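Local coordinates for protein hemoglobin component VII (PDB 1X46) that binds heme and, as a globin of midge-larva hemoglobin, probably carries or stores oxygen, at residues N32-Y37 and K50-L55; A20-K25 and E117-S122. All blocks are in the same frame, centred on the assembly; numbering follows the deposited sequence.

Contact 1 of 2, residues N32-Y37 and K50-L55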
ATOM      1  N   ASN A  32       0.508  -2.146 -11.904  1.00  8.53           N
ATOM      2  CA  ASN A  32      -0.893  -2.515 -11.720  1.00  8.29           C
ATOM      3  C   ASN A  32      -1.720  -1.357 -11.179  1.00  8.17           C
ATOM      4  O   ASN A  32      -2.850  -1.113 -11.601  1.00  9.80           O
ATOM      5  CB  ASN A  32      -0.998  -3.718 -10.815  1.00  9.42           C
ATOM      6  CG  ASN A  32      -2.412  -4.174 -10.641  1.00 10.16           C
ATOM      7  OD1 ASN A  32      -3.052  -4.618 -11.602  1.00 12.48           O
ATOM      8  ND2 ASN A  32      -2.906  -4.090  -9.423  1.00  9.89           N
ATOM      9  N   PHE A  33      -1.145  -0.612 -10.255  1.00  7.42           N
ATOM     10  CA  PHE A  33      -1.817   0.548  -9.689  1.00  7.36           C
ATOM     11  C   PHE A  33      -2.096   1.579 -10.756  1.00  8.09           C
ATOM     12  O   PHE A  33      -3.250   2.010 -10.887  1.00  8.83           O
ATOM     13  CB  PHE A  33      -0.967   1.113  -8.521  1.00  8.25           C
ATOM     14  CG  PHE A  33      -1.513   2.399  -7.933  1.00  9.63           C
ATOM     15  CD1 PHE A  33      -2.855   2.512  -7.593  1.00  8.69           C
ATOM     16  CD2 PHE A  33      -0.670   3.511  -7.740  1.00 10.14           C
ATOM     17  CE1 PHE A  33      -3.363   3.707  -7.049  1.00 11.89           C
ATOM     18  CE2 PHE A  33      -1.166   4.709  -7.210  1.00 11.21           C
ATOM     19  CZ  PHE A  33      -2.520   4.799  -6.843  1.00 10.91           C
ATOM     20  N   PHE A  34      -1.089   1.975 -11.549  1.00  8.46           N
ATOM     21  CA  PHE A  34      -1.304   2.996 -12.553  1.00  9.50           C
ATOM     22  C   PHE A  34      -2.200   2.498 -13.693  1.00  8.70           C
ATOM     23  O   PHE A  34      -2.947   3.301 -14.256  1.00 10.54           O
ATOM     24  CB  PHE A  34       0.057   3.448 -13.117  1.00  9.00           C
ATOM     25  CG  PHE A  34       0.865   4.331 -12.172  1.00 10.98           C
ATOM     26  CD1 PHE A  34       0.285   4.951 -11.060  1.00 12.45           C
ATOM     27  CD2 PHE A  34       2.199   4.559 -12.447  1.00 10.70           C
ATOM     28  CE1 PHE A  34       1.050   5.761 -10.230  1.00 11.91           C
ATOM     29  CE2 PHE A  34       2.979   5.375 -11.645  1.00 11.56           C
ATOM     30  CZ  PHE A  34       2.426   5.976 -10.534  1.00 11.82           C
ATOM     31  N   LYS A  35      -2.108   1.216 -14.052  1.00  8.47           N
ATOM     32  CA  LYS A  35      -2.993   0.646 -15.089  1.00  8.36           C
ATOM     33  C   LYS A  35      -4.450   0.738 -14.618  1.00  9.13           C
ATOM     34  O   LYS A  35      -5.326   1.123 -15.411  1.00 10.46           O
ATOM     35  CB  LYS A  35      -2.586  -0.794 -15.441  1.00 12.91           C
ATOM     36  CG  LYS A  35      -3.313  -1.375 -16.647  1.00 20.98           C
ATOM     37  CD  LYS A  35      -2.695  -0.897 -17.967  1.00 26.83           C
ATOM     38  CE  LYS A  35      -3.302  -1.649 -19.147  1.00 30.54           C
ATOM     39  NZ  LYS A  35      -4.334  -0.850 -19.879  1.00 33.33           N
ATOM     40  N   SER A  36      -4.694   0.433 -13.345  1.00  9.35           N
ATOM     41  CA  SER A  36      -6.034   0.443 -12.801  1.00  8.55           C
ATOM     42  C   SER A  36      -6.534   1.861 -12.537  1.00  9.12           C
ATOM     43  O   SER A  36      -7.753   2.131 -12.590  1.00  9.92           O
ATOM     44  CB  SER A  36      -6.074  -0.314 -11.500  1.00 11.15           C
ATOM     45  OG  SER A  36      -5.799  -1.682 -11.735  1.00 14.08           O
ATOM     46  N   TYR A  37      -5.615   2.782 -12.236  1.00  9.06           N
ATOM     47  CA  TYR A  37      -5.913   4.176 -11.904  1.00  8.86           C
ATOM     48  C   TYR A  37      -5.007   5.153 -12.654  1.00  9.21           C
ATOM     49  O   TYR A  37      -4.137   5.803 -12.064  1.00  9.72           O
ATOM     50  CB  TYR A  37      -5.848   4.408 -10.369  1.00  9.87           C
ATOM     51  CG  TYR A  37      -6.906   3.569  -9.716  1.00  9.02           C
ATOM     52  CD1 TYR A  37      -8.247   3.993  -9.701  1.00 10.34           C
ATOM     53  CD2 TYR A  37      -6.605   2.316  -9.206  1.00 11.12           C
ATOM     54  CE1 TYR A  37      -9.246   3.170  -9.162  1.00  8.98           C
ATOM     55  CE2 TYR A  37      -7.584   1.508  -8.662  1.00  9.24           C
ATOM     56  CZ  TYR A  37      -8.909   1.952  -8.627  1.00  9.13           C
ATOM     57  OH  TYR A  37      -9.880   1.134  -8.098  1.00 10.30           O
ATOM     58  N   LYS A  50       3.277  10.407 -19.390  1.00 17.42           N
ATOM     59  CA  LYS A  50       4.126   9.439 -20.047  1.00 16.12           C
ATOM     60  C   LYS A  50       3.322   8.169 -20.305  1.00 12.28           C
ATOM     61  O   LYS A  50       2.367   7.866 -19.592  1.00 16.07           O
ATOM     62  CB  LYS A  50       5.362   9.127 -19.191  1.00 18.16           C
ATOM     63  CG  LYS A  50       6.170  10.383 -18.806  1.00 24.61           C
ATOM     64  CD  LYS A  50       7.659  10.090 -18.598  1.00 30.54           C
ATOM     65  CE  LYS A  50       8.430  11.348 -18.141  1.00 31.76           C
ATOM     66  NZ  LYS A  50       8.620  12.359 -19.210  1.00 36.31           N
ATOM     67  N   ASP A  51       3.685   7.433 -21.338  1.00 13.45           N
ATOM     68  CA  ASP A  51       2.990   6.193 -21.620  1.00 12.95           C
ATOM     69  C   ASP A  51       3.393   5.090 -20.635  1.00 14.27           C
ATOM     70  O   ASP A  51       4.580   4.840 -20.426  1.00 11.95           O
ATOM     71  CB  ASP A  51       3.304   5.773 -23.049  1.00 16.33           C
ATOM     72  CG  ASP A  51       2.366   4.744 -23.562  1.00 21.97           C
ATOM     73  OD1 ASP A  51       2.597   3.553 -23.277  1.00 29.18           O
ATOM     74  OD2 ASP A  51       1.398   5.026 -24.286  1.00 27.96           O
ATOM     75  N   LEU A  52       2.400   4.446 -20.016  1.00 14.99           N
ATOM     76  CA  LEU A  52       2.727   3.474 -18.989  1.00 15.22           C
ATOM     77  C   LEU A  52       3.539   2.322 -19.529  1.00 14.99           C
ATOM     78  O   LEU A  52       4.383   1.799 -18.823  1.00 14.93           O
ATOM     79  CB  LEU A  52       1.470   2.969 -18.298  1.00 15.08           C
ATOM     80  CG  LEU A  52       1.672   2.023 -17.127  1.00 13.62           C
ATOM     81  CD1 LEU A  52       2.518   2.646 -15.983  1.00 14.00           C
ATOM     82  CD2 LEU A  52       0.289   1.584 -16.672  1.00 15.02           C
ATOM     83  N   GLU A  53       3.293   1.935 -20.789  1.00 14.91           N
ATOM     84  CA  GLU A  53       4.023   0.825 -21.380  1.00 15.74           C
ATOM     85  C   GLU A  53       5.499   1.154 -21.581  1.00 15.01           C
ATOM     86  O   GLU A  53       6.343   0.250 -21.568  1.00 19.31           O
ATOM     87  CB  GLU A  53       3.376   0.382 -22.694  1.00 14.77           C
ATOM     88  CG  GLU A  53       1.950  -0.178 -22.563  1.00 18.60           C
ATOM     89  CD  GLU A  53       1.831  -1.309 -21.544  1.00 19.59           C
ATOM     90  OE1 GLU A  53       2.573  -2.307 -21.630  1.00 19.94           O
ATOM     91  OE2 GLU A  53       1.005  -1.153 -20.634  1.00 19.29           O
ATOM     92  N   SER A  54       5.808   2.449 -21.760  1.00 12.65           N
ATOM     93  CA  SER A  54       7.178   2.953 -21.906  1.00 13.16           C
ATOM     94  C   SER A  54       7.879   3.042 -20.566  1.00 15.48           C
ATOM     95  O   SER A  54       9.082   2.847 -20.473  1.00 16.41           O
ATOM     96  CB  SER A  54       7.156   4.367 -22.511  1.00 12.94           C
ATOM     97  OG  SER A  54       6.552   4.356 -23.789  1.00 15.71           O
ATOM     98  N   LEU A  55       7.126   3.379 -19.530  1.00 15.98           N
ATOM     99  CA  LEU A  55       7.719   3.558 -18.196  1.00 16.71           C
ATOM    100  C   LEU A  55       8.229   2.268 -17.540  1.00 16.46           C
ATOM    101  O   LEU A  55       9.242   2.282 -16.812  1.00 15.51           O
ATOM    102  CB  LEU A  55       6.709   4.236 -17.269  1.00 18.55           C
ATOM    103  CG  LEU A  55       6.465   5.721 -17.487  1.00 16.85           C
ATOM    104  CD1 LEU A  55       5.206   6.150 -16.723  1.00 19.52           C
ATOM    105  CD2 LEU A  55       7.661   6.565 -17.017  1.00 20.32           C
TER

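Contact 2 of 2, residues A20-K25 and E117-S122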
ATOM      1  N   ALA A  20       4.847 -11.248   1.590  1.00 13.52           N
ATOM      2  CA  ALA A  20       6.127 -11.850   1.227  1.00 15.02           C
ATOM      3  C   ALA A  20       6.103 -12.496  -0.170  1.00 16.54           C
ATOM      4  O   ALA A  20       7.152 -12.639  -0.815  1.00 17.50           O
ATOM      5  CB  ALA A  20       6.549 -12.875   2.295  1.00 15.88           C
ATOM      6  N   GLN A  21       4.903 -12.856  -0.638  1.00 15.36           N
ATOM      7  CA  GLN A  21       4.743 -13.464  -1.960  1.00 14.85           C
ATOM      8  C   GLN A  21       4.813 -12.431  -3.098  1.00 15.04           C
ATOM      9  O   GLN A  21       5.026 -12.803  -4.254  1.00 17.21           O
ATOM     10  CB  GLN A  21       3.406 -14.210  -2.037  1.00 18.82           C
ATOM     11  CG  GLN A  21       3.321 -15.468  -1.191  1.00 19.94           C
ATOM     12  CD  GLN A  21       2.190 -16.378  -1.641  1.00 22.39           C
ATOM     13  OE1 GLN A  21       2.205 -16.875  -2.782  1.00 23.63           O
ATOM     14  NE2 GLN A  21       1.207 -16.584  -0.769  1.00 24.40           N
ATOM     15  N   ILE A  22       4.615 -11.146  -2.787  1.00 12.61           N
ATOM     16  CA  ILE A  22       4.599 -10.108  -3.818  1.00 13.25           C
ATOM     17  C   ILE A  22       5.594  -8.984  -3.599  1.00 12.83           C
ATOM     18  O   ILE A  22       5.751  -8.128  -4.473  1.00 15.10           O
ATOM     19  CB  ILE A  22       3.160  -9.540  -3.996  1.00 11.27           C
ATOM     20  CG1 ILE A  22       2.712  -8.764  -2.742  1.00 14.92           C
ATOM     21  CG2 ILE A  22       2.178 -10.682  -4.336  1.00 13.29           C
ATOM     22  CD1 ILE A  22       1.529  -7.847  -3.043  1.00 16.47           C
ATOM     23  N   HIS A  23       6.294  -8.974  -2.465  1.00 13.16           N
ATOM     24  CA  HIS A  23       7.118  -7.798  -2.190  1.00 15.73           C
ATOM     25  C   HIS A  23       8.350  -7.609  -3.061  1.00 14.43           C
ATOM     26  O   HIS A  23       8.932  -6.511  -3.086  1.00 16.09           O
ATOM     27  CB  HIS A  23       7.407  -7.632  -0.696  1.00 18.80           C
ATOM     28  CG  HIS A  23       8.270  -8.692  -0.090  1.00 23.76           C
ATOM     29  ND1 HIS A  23       8.937  -9.648  -0.822  1.00 22.36           N
ATOM     30  CD2 HIS A  23       8.586  -8.926   1.207  1.00 24.97           C
ATOM     31  CE1 HIS A  23       9.618 -10.430  -0.004  1.00 25.47           C
ATOM     32  NE2 HIS A  23       9.433 -10.008   1.232  1.00 27.56           N
ATOM     33  N   ASP A  24       8.720  -8.650  -3.813  1.00 12.81           N
ATOM     34  CA  ASP A  24       9.782  -8.528  -4.764  1.00 13.45           C
ATOM     35  C   ASP A  24       9.226  -8.296  -6.170  1.00 13.27           C
ATOM     36  O   ASP A  24       9.949  -8.393  -7.167  1.00 15.00           O
ATOM     37  CB  ASP A  24      10.670  -9.766  -4.695  1.00 17.30           C
ATOM     38  CG  ASP A  24       9.968 -11.012  -5.167  1.00 24.41           C
ATOM     39  OD1 ASP A  24       8.735 -11.150  -4.974  1.00 26.25           O
ATOM     40  OD2 ASP A  24      10.590 -11.921  -5.751  1.00 29.72           O
ATOM     41  N   LYS A  25       7.957  -7.890  -6.240  1.00 11.24           N
ATOM     42  CA  LYS A  25       7.302  -7.549  -7.497  1.00 11.01           C
ATOM     43  C   LYS A  25       6.947  -6.058  -7.515  1.00 12.72           C
ATOM     44  O   LYS A  25       5.874  -5.689  -7.974  1.00 10.74           O
ATOM     45  CB  LYS A  25       6.043  -8.397  -7.709  1.00 15.01           C
ATOM     46  CG  LYS A  25       6.335  -9.914  -7.815  1.00 16.98           C
ATOM     47  CD  LYS A  25       5.044 -10.722  -7.928  1.00 24.08           C
ATOM     48  CE  LYS A  25       5.322 -12.212  -8.149  1.00 26.78           C
ATOM     49  NZ  LYS A  25       6.028 -12.861  -6.993  1.00 32.43           N
ATOM     50  N   GLU A 117      -5.379  -5.369  -3.793  1.00  8.07           N
ATOM     51  CA  GLU A 117      -6.206  -6.544  -3.547  1.00  9.22           C
ATOM     52  C   GLU A 117      -6.296  -7.420  -4.793  1.00 10.60           C
ATOM     53  O   GLU A 117      -6.167  -8.669  -4.717  1.00 11.52           O
ATOM     54  CB  GLU A 117      -7.623  -6.183  -3.075  1.00 14.75           C
ATOM     55  CG  GLU A 117      -7.709  -5.543  -1.710  1.00 19.65           C
ATOM     56  CD  GLU A 117      -9.094  -4.969  -1.422  1.00 22.77           C
ATOM     57  OE1 GLU A 117      -9.782  -4.516  -2.363  1.00 26.29           O
ATOM     58  OE2 GLU A 117      -9.497  -4.965  -0.239  1.00 22.91           O
ATOM     59  N   ALA A 118      -6.511  -6.774  -5.941  1.00  9.84           N
ATOM     60  CA  ALA A 118      -6.565  -7.517  -7.200  1.00 10.09           C
ATOM     61  C   ALA A 118      -5.227  -8.173  -7.496  1.00 10.46           C
ATOM     62  O   ALA A 118      -5.168  -9.304  -7.936  1.00 11.92           O
ATOM     63  CB  ALA A 118      -6.986  -6.612  -8.342  1.00 12.09           C
ATOM     64  N   PHE A 119      -4.128  -7.471  -7.208  1.00  9.86           N
ATOM     65  CA  PHE A 119      -2.805  -8.038  -7.443  1.00 11.31           C
ATOM     66  C   PHE A 119      -2.532  -9.226  -6.517  1.00 10.86           C
ATOM     67  O   PHE A 119      -1.980 -10.234  -6.942  1.00 11.82           O
ATOM     68  CB  PHE A 119      -1.755  -6.950  -7.196  1.00  9.46           C
ATOM     69  CG  PHE A 119      -0.386  -7.291  -7.758  1.00 10.40           C
ATOM     70  CD1 PHE A 119      -0.116  -7.067  -9.098  1.00 11.22           C
ATOM     71  CD2 PHE A 119       0.602  -7.840  -6.952  1.00 11.40           C
ATOM     72  CE1 PHE A 119       1.148  -7.407  -9.640  1.00 12.59           C
ATOM     73  CE2 PHE A 119       1.862  -8.171  -7.477  1.00 12.68           C
ATOM     74  CZ  PHE A 119       2.142  -7.957  -8.808  1.00 12.84           C
ATOM     75  N   LEU A 120      -2.892  -9.104  -5.238  1.00  9.57           N
ATOM     76  CA  LEU A 120      -2.711 -10.206  -4.300  1.00 11.57           C
ATOM     77  C   LEU A 120      -3.577 -11.404  -4.708  1.00 12.23           C
ATOM     78  O   LEU A 120      -3.147 -12.566  -4.634  1.00 13.11           O
ATOM     79  CB  LEU A 120      -3.077  -9.741  -2.882  1.00 11.38           C
ATOM     80  CG  LEU A 120      -2.055  -8.859  -2.161  1.00 12.81           C
ATOM     81  CD1 LEU A 120      -2.741  -7.980  -1.129  1.00 13.49           C
ATOM     82  CD2 LEU A 120      -1.007  -9.744  -1.489  1.00 15.50           C
ATOM     83  N   GLU A 121      -4.794 -11.126  -5.162  1.00 11.55           N
ATOM     84  CA  GLU A 121      -5.662 -12.200  -5.623  1.00 12.42           C
ATOM     85  C   GLU A 121      -5.055 -12.938  -6.820  1.00 14.84           C
ATOM     86  O   GLU A 121      -5.140 -14.167  -6.892  1.00 14.96           O
ATOM     87  CB  GLU A 121      -7.068 -11.673  -5.936  1.00 13.49           C
ATOM     88  CG  GLU A 121      -8.107 -12.761  -6.169  1.00 16.83           C
ATOM     89  CD  GLU A 121      -9.393 -12.206  -6.731  1.00 20.48           C
ATOM     90  OE1 GLU A 121      -9.356 -11.154  -7.412  1.00 19.75           O
ATOM     91  OE2 GLU A 121     -10.446 -12.833  -6.486  1.00 25.14           O
ATOM     92  N   SER A 122      -4.421 -12.186  -7.714  1.00 13.51           N
ATOM     93  CA  SER A 122      -3.743 -12.765  -8.881  1.00 16.00           C
ATOM     94  C   SER A 122      -2.470 -13.533  -8.524  1.00 17.17           C
ATOM     95  O   SER A 122      -2.179 -14.547  -9.158  1.00 21.50           O
ATOM     96  CB  SER A 122      -3.405 -11.673  -9.902  1.00 17.23           C
ATOM     97  OG  SER A 122      -4.598 -11.137 -10.459  1.00 18.75           O
TER

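Contact 1 of 2, residues N32-Y37 and K50-L55
K35 and L52 have the closest CA atoms of this pairing, 7.5 Å apart, where the last turn of helix 26-36 meets the short helix 52-55 of this globin fold. D51 N-caps that short helix, its OD1 taking a weak bond from the N of E53. No hydrogen bond crosses between the segments, and the contact is carried by L52. Its CG lies anti to the backbone N (chi1 -175°), which sends the two methyls out to helix 26-36. CD1 meets F34, sitting at the edge of the ring, near its plane, 3.9 Å from F34 CB; CD2 spans F34 CB and K35. The rings of F34 and F44, a heme-binding residue, meet edge-to-face, and F61 touches both F34 and L52. Were L52 cut back to alanine, the space beside F34 CB and K35 would probably be left unfilled and the short helix left with little apolar grip on helix 26-36. On the solvent side, K35 NZ stays 5.4 Å from E53 OE2, too far for an ion pair, though the opposite charges may attract weakly, and OE2 is hydrogen-bonded to the Y31 hydroxyl. Methyl CD2 of L52 presses on the backbone itself, 3.6 Å from K35 N.

Contact 2 of 2, residues A20-K25 and E117-S122
I22 enters this contact from the turn between helices 9-20 and 26-36 of the globin fold and packs against F119 and L120, neighbours on helix 106-123. It begins a type I beta turn closed by the bond from K25 N to I22 O, and its CA is 7.3 Å from that of L120. Followed outward, the side chain first meets F119: CB lies in the plane of the ring, at its edge, 4.0 Å from CE2. The CG2 branch lies to one side of that plane, 4.0 Å from F119 CE2. CG1 takes the crowded position between the backbone N and carbonyl carbon (chi1 67°), and this turns the longer branch to L120, whose CD2 lies 4.0 Å from CG1. At the tip, CD1 comes to 3.5 Å from L120 CD2, the side chains of I22 and L120 crossing at about a right angle. On the other side of the ring plane from CG2, I22 CD1 also comes to 4.0 Å from F119 CD2.

K25 adds to the contact at the CE2-CZ side of the F119 ring. CB of K25 is 4.1 Å from F119 CZ, and CD runs by the same ring atoms. Beyond CD the lysine bends back at chi4 (64°), and NZ donates to Q21 O at 2.9 Å, nearly in line with the carbonyl bond. I29 of helix 26-36 touches both I22 and F119.

The interface across the segments is thus wholly apolar: hydrocarbon surfaces join turn and helix, while the lysine gives its methylenes to the phenyl ring and its ammonium turns back to Q21 O, just before the turn, with D24 OD1 at long range.

How the contacts relate
Contact 2 involves the turn leading into helix 26-36, and contact 1 meets the C-terminal end of that helix; their centres lie about 17 Å apart. Along the chain, contact 1 is nested inside the loop closed by contact 2, and they touch where N32 ND2 packs 3.8 Å from F119 CB. Relative to the heme they differ. In contact 1 the F34 side chain is about 7 Å from the heme and about 10 Å from that of the axial iron ligand H99, and the adjoining F33 touches the heme itself. Contact 2 is more remote, with the I22 side chain about 11 Å from the heme, and joins the turn to helix 106-123.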